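Local coordinates for CBS domain containing membrane protein (Sphaerobacter thermophilus, PDB 4ESY) that probably senses a small ligand, perhaps an adenine nucleotide, through the paired CBS domains of its C-terminal part, the piece present here, at the interface of chains A and B. Coordinates in Å, arbitrary orientation; residue numbers count along the deposited sequence, not the author numbering. Chains: chain A, CBS domain containing membrane protein; chain B, CBS domain containing membrane protein.

Two patches of the A–B interface lie side by side, the centres of their C-alpha atoms about 16 Å apart. Helix 79-86 of chain A runs between them, giving A:Glu81 to contact 1 and A:Leu86 to contact 2, and the C-terminal segment of chain B joins them too, since B:Lys158 and B:Leu159 are neighbours in sequence. Contact 1 is polar, built on salt bridges; contact 2 is apolar and brings in the N-terminal helix of chain B. Together they would hold both ends of chain B against chain A, as in the dimers common among CBS proteins, though the structure alone does not show a dimer in solution.

Contact 1: the interface of chains A and B. Residues chain A 49-50, 67, 81; chain B 154, 158.
The start of the 3-10 helix 67-73 of chain A, the loop at A:Ile49 and A:Gly50, and helix 79-86 face helix 153-157 of chain B and the residue that follows it. B:Arg154 grips the carboxylate of A:Glu67 side-on with two nitrogens. Its NE gives a hydrogen bond of 2.9 Å to A:Glu67 OE1, met on the syn side but tilted out of the carboxylate plane, while NH2 reaches A:Glu67 OE2 at 2.9 Å, nearly straight at 172°. Both oxygens lie close to the guanidinium plane, but the carboxylate is turned 45° against it and OE2 is approached from above its own plane. With CG anti to the backbone N (chi1 168°) and the chain extended to NE, the arginine brings NH2 to 3.5 Å from A:Gly50 CA. A water bridges A:Glu67 OE1 and B:Arg154 O, each 2.7 Å away. B:Lys158 lays its CE 3.5 Å from A:Glu67 CD and sends NZ on to the syn lone pair of A:Glu81 OE1, a salt bridge of 2.9 Å. An alanine in place of B:Arg154 would probably leave the A:Glu67 carboxylate without its paired donors and freer to turn. B:Lys158 NZ stays 4.0 Å from A:Glu67 OE2, not bonded to it, but its positive charge is likely to favour both carboxylates. In this assembly the charged patch joins the two CBS-domain chains and, if the dimer is biological, probably helps set their register.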
ATOM      1  N   ILE A  49      -1.525   7.528  -7.234  1.00 32.30           N
ATOM      2  CA  ILE A  49      -0.991   6.172  -7.305  1.00 34.19           C
ATOM      3  C   ILE A  49       0.461   6.166  -6.845  1.00 32.42           C
ATOM      4  O   ILE A  49       1.150   7.175  -6.961  1.00 34.79           O
ATOM      5  CB  ILE A  49      -1.072   5.618  -8.759  1.00 32.54           C
ATOM      6  CG1 ILE A  49      -0.332   6.559  -9.692  1.00 33.08           C
ATOM      7  CG2 ILE A  49      -2.532   5.542  -9.176  1.00 37.15           C
ATOM      8  CD1 ILE A  49      -0.188   6.076 -11.125  1.00 36.37           C
ATOM      9  N   GLY A  50       0.919   5.024  -6.345  1.00 29.49           N
ATOM     10  CA  GLY A  50       2.259   4.886  -5.817  1.00 28.99           C
ATOM     11  C   GLY A  50       3.186   4.068  -6.715  1.00 28.08           C
ATOM     12  O   GLY A  50       4.378   3.985  -6.435  1.00 26.44           O
ATOM     13  N   GLU A  67       7.263   4.972  -5.849  1.00 17.82           N
ATOM     14  CA  GLU A  67       7.802   6.083  -5.058  1.00 21.38           C
ATOM     15  C   GLU A  67       9.176   5.765  -4.465  1.00 22.86           C
ATOM     16  O   GLU A  67      10.029   6.632  -4.419  1.00 23.95           O
ATOM     17  CB  GLU A  67       6.831   6.497  -3.945  1.00 22.47           C
ATOM     18  CG  GLU A  67       5.396   6.817  -4.476  1.00 22.63           C
ATOM     19  CD  GLU A  67       4.331   6.750  -3.359  1.00 28.53           C
ATOM     20  OE1 GLU A  67       4.511   5.967  -2.384  1.00 29.13           O
ATOM     21  OE2 GLU A  67       3.313   7.485  -3.468  1.00 29.81           O
ATOM     22  N   GLU A  81       5.624  16.097  -2.255  1.00 27.61           N
ATOM     23  CA  GLU A  81       4.365  16.294  -1.499  1.00 33.06           C
ATOM     24  C   GLU A  81       4.429  17.352  -0.411  1.00 34.80           C
ATOM     25  O   GLU A  81       3.430  17.985  -0.071  1.00 38.02           O
ATOM     26  CB  GLU A  81       3.937  15.005  -0.806  1.00 36.54           C
ATOM     27  CG  GLU A  81       3.599  13.892  -1.761  1.00 38.84           C
ATOM     28  CD  GLU A  81       2.940  12.707  -1.066  1.00 44.43           C
ATOM     29  OE1 GLU A  81       3.585  11.664  -0.927  1.00 44.65           O
ATOM     30  OE2 GLU A  81       1.765  12.804  -0.656  1.00 50.89           O
TER
ATOM     31  N   ARG B 154       5.268   1.973   3.392  1.00 25.58           N
ATOM     32  CA  ARG B 154       5.134   2.856   2.232  1.00 27.47           C
ATOM     33  C   ARG B 154       5.387   4.339   2.545  1.00 24.41           C
ATOM     34  O   ARG B 154       6.065   5.022   1.767  1.00 22.04           O
ATOM     35  CB  ARG B 154       3.759   2.713   1.555  1.00 33.26           C
ATOM     36  CG  ARG B 154       3.521   3.846   0.525  1.00 37.62           C
ATOM     37  CD  ARG B 154       2.191   3.752  -0.256  1.00 40.62           C
ATOM     38  NE  ARG B 154       2.064   4.831  -1.243  1.00 41.16           N
ATOM     39  CZ  ARG B 154       0.930   5.112  -1.895  1.00 46.63           C
ATOM     40  NH1 ARG B 154      -0.176   4.402  -1.638  1.00 45.74           N
ATOM     41  NH2 ARG B 154       0.885   6.112  -2.787  1.00 47.15           N
ATOM     42  N   LYS B 158       8.949   6.947   1.151  1.00 20.09           N
ATOM     43  CA  LYS B 158       8.957   8.284   0.543  1.00 21.62           C
ATOM     44  C   LYS B 158      10.084   9.161   1.092  1.00 19.83           C
ATOM     45  O   LYS B 158      10.398  10.205   0.521  1.00 19.07           O
ATOM     46  CB  LYS B 158       7.613   8.980   0.784  1.00 21.67           C
ATOM     47  CG  LYS B 158       6.425   8.333   0.037  1.00 23.49           C
ATOM     48  CD  LYS B 158       5.135   8.955   0.502  1.00 26.04           C
ATOM     49  CE  LYS B 158       3.979   8.460  -0.335  1.00 32.34           C
ATOM     50  NZ  LYS B 158       2.753   9.071   0.173  1.00 34.97           N
TER
HETATM   51  O   HOH W   1       6.538   4.876  -0.904  1.00 30.51           O

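Contact 2: the interface of chains A and B. Residues chain A 86, 89-90; chain B 14-15, 18, 159.
A:Ala89 and B:Val18 meet methyl to methyl, with A:Ala89 CB 3.9 Å from B:Val18 CG2. B:Val18 places CG2 beside its own backbone N, anti to the carbonyl carbon, while CG1 stands anti to N (chi1 171°); this puts the CG2 branch towards chain A. The methyl of B:Ala14 comes to 3.8 Å from the backbone carbonyl oxygen A:Ala89 O, and A:Ala89 CB in turn lies 4.2 Å from B:Ala14 O. The small alanines thus let the two backbones come near each other, and the contact rests on shape rather than on polar pairing, for within this patch no polar atom of one chain pairs with one of the other.

Larger side chains continue the patch at a looser spacing. A:Ile90 directs its CG1 towards B:Ala14 CB at 4.2 Å, and its terminal CD1 stands 4.3 Å from B:Ile15 CG1. Farther along, A:Leu86 and B:Leu159 approach tip to tip, their CD2 methyls 4.3 Å apart. The A:Leu86 chain is extended beyond CB (chi2 -177° for CD1), with CD2 as the branch facing B:Leu159.

Backbone elements position these groups. Helix 2-17 of chain B carries B:Ala14 and B:Ile15 on its last turn, and B:Val18 follows directly after the helix. In chain A, A:Leu86 closes helix 79-86, with A:Ala89 and A:Ile90 in the connection leading to helix 92-102. The patch therefore packs the end of the N-terminal helix of chain B, together with B:Leu159 from near the C terminus of chain B, against the link between two helices of chain A.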
ATOM      1  N   LEU A  86       9.645  19.574   4.778  1.00 32.01           N
ATOM      2  CA  LEU A  86      11.026  19.133   4.678  1.00 33.21           C
ATOM      3  C   LEU A  86      12.029  20.280   4.710  1.00 34.48           C
ATOM      4  O   LEU A  86      13.146  20.128   5.221  1.00 36.33           O
ATOM      5  CB  LEU A  86      11.228  18.242   3.453  1.00 32.47           C
ATOM      6  CG  LEU A  86      10.655  16.828   3.640  1.00 34.32           C
ATOM      7  CD1 LEU A  86      10.950  15.906   2.407  1.00 43.79           C
ATOM      8  CD2 LEU A  86      11.159  16.161   4.912  1.00 35.71           C
ATOM      9  N   ALA A  89      13.736  20.938   7.874  1.00 43.79           N
ATOM     10  CA  ALA A  89      14.801  20.039   8.251  1.00 43.90           C
ATOM     11  C   ALA A  89      16.061  20.264   7.412  1.00 43.17           C
ATOM     12  O   ALA A  89      17.169  20.170   7.914  1.00 43.59           O
ATOM     13  CB  ALA A  89      14.325  18.609   8.124  1.00 43.89           C
ATOM     14  N   ILE A  90      15.865  20.575   6.135  1.00 43.19           N
ATOM     15  CA  ILE A  90      16.927  20.682   5.143  1.00 42.35           C
ATOM     16  C   ILE A  90      16.996  22.121   4.641  1.00 42.62           C
ATOM     17  O   ILE A  90      15.969  22.684   4.262  1.00 43.38           O
ATOM     18  CB  ILE A  90      16.580  19.806   3.942  1.00 41.11           C
ATOM     19  CG1 ILE A  90      16.183  18.402   4.395  1.00 43.28           C
ATOM     20  CG2 ILE A  90      17.725  19.716   2.971  1.00 41.16           C
ATOM     21  CD1 ILE A  90      15.617  17.510   3.257  1.00 29.81           C
TER
ATOM     22  N   ALA B  14      19.506  14.497   8.137  1.00 24.82           N
ATOM     23  CA  ALA B  14      18.433  15.442   8.440  1.00 27.20           C
ATOM     24  C   ALA B  14      17.068  14.770   8.384  1.00 26.13           C
ATOM     25  O   ALA B  14      16.172  15.030   9.212  1.00 25.11           O
ATOM     26  CB  ALA B  14      18.471  16.592   7.457  1.00 29.44           C
ATOM     27  N   ILE B  15      16.903  13.892   7.405  1.00 24.97           N
ATOM     28  CA  ILE B  15      15.615  13.217   7.237  1.00 24.48           C
ATOM     29  C   ILE B  15      15.330  12.292   8.417  1.00 26.04           C
ATOM     30  O   ILE B  15      14.211  12.264   8.901  1.00 26.84           O
ATOM     31  CB  ILE B  15      15.558  12.488   5.872  1.00 24.08           C
ATOM     32  CG1 ILE B  15      15.344  13.534   4.799  1.00 25.81           C
ATOM     33  CG2 ILE B  15      14.478  11.402   5.821  1.00 23.54           C
ATOM     34  CD1 ILE B  15      15.431  13.019   3.376  1.00 26.61           C
ATOM     35  N   VAL B  18      13.662  14.187  11.444  1.00 26.68           N
ATOM     36  CA  VAL B  18      12.289  14.702  11.345  1.00 27.18           C
ATOM     37  C   VAL B  18      11.347  14.046  12.374  1.00 24.98           C
ATOM     38  O   VAL B  18      11.310  12.830  12.500  1.00 26.53           O
ATOM     39  CB  VAL B  18      11.759  14.425   9.930  1.00 28.41           C
ATOM     40  CG1 VAL B  18      10.246  14.727   9.814  1.00 25.06           C
ATOM     41  CG2 VAL B  18      12.608  15.195   8.881  1.00 26.01           C
ATOM     42  N   LEU B 159      10.695   8.707   2.183  1.00 19.52           N
ATOM     43  CA  LEU B 159      11.735   9.453   2.900  1.00 21.81           C
ATOM     44  C   LEU B 159      13.086   8.765   2.936  1.00 20.47           C
ATOM     45  O   LEU B 159      14.108   9.417   2.770  1.00 21.62           O
ATOM     46  CB  LEU B 159      11.298   9.694   4.345  1.00 24.42           C
ATOM     47  CG  LEU B 159      10.090  10.616   4.442  1.00 29.45           C
ATOM     48  CD1 LEU B 159       9.478  10.552   5.828  1.00 33.45           C
ATOM     49  CD2 LEU B 159      10.595  11.983   4.161  1.00 31.26           C
TER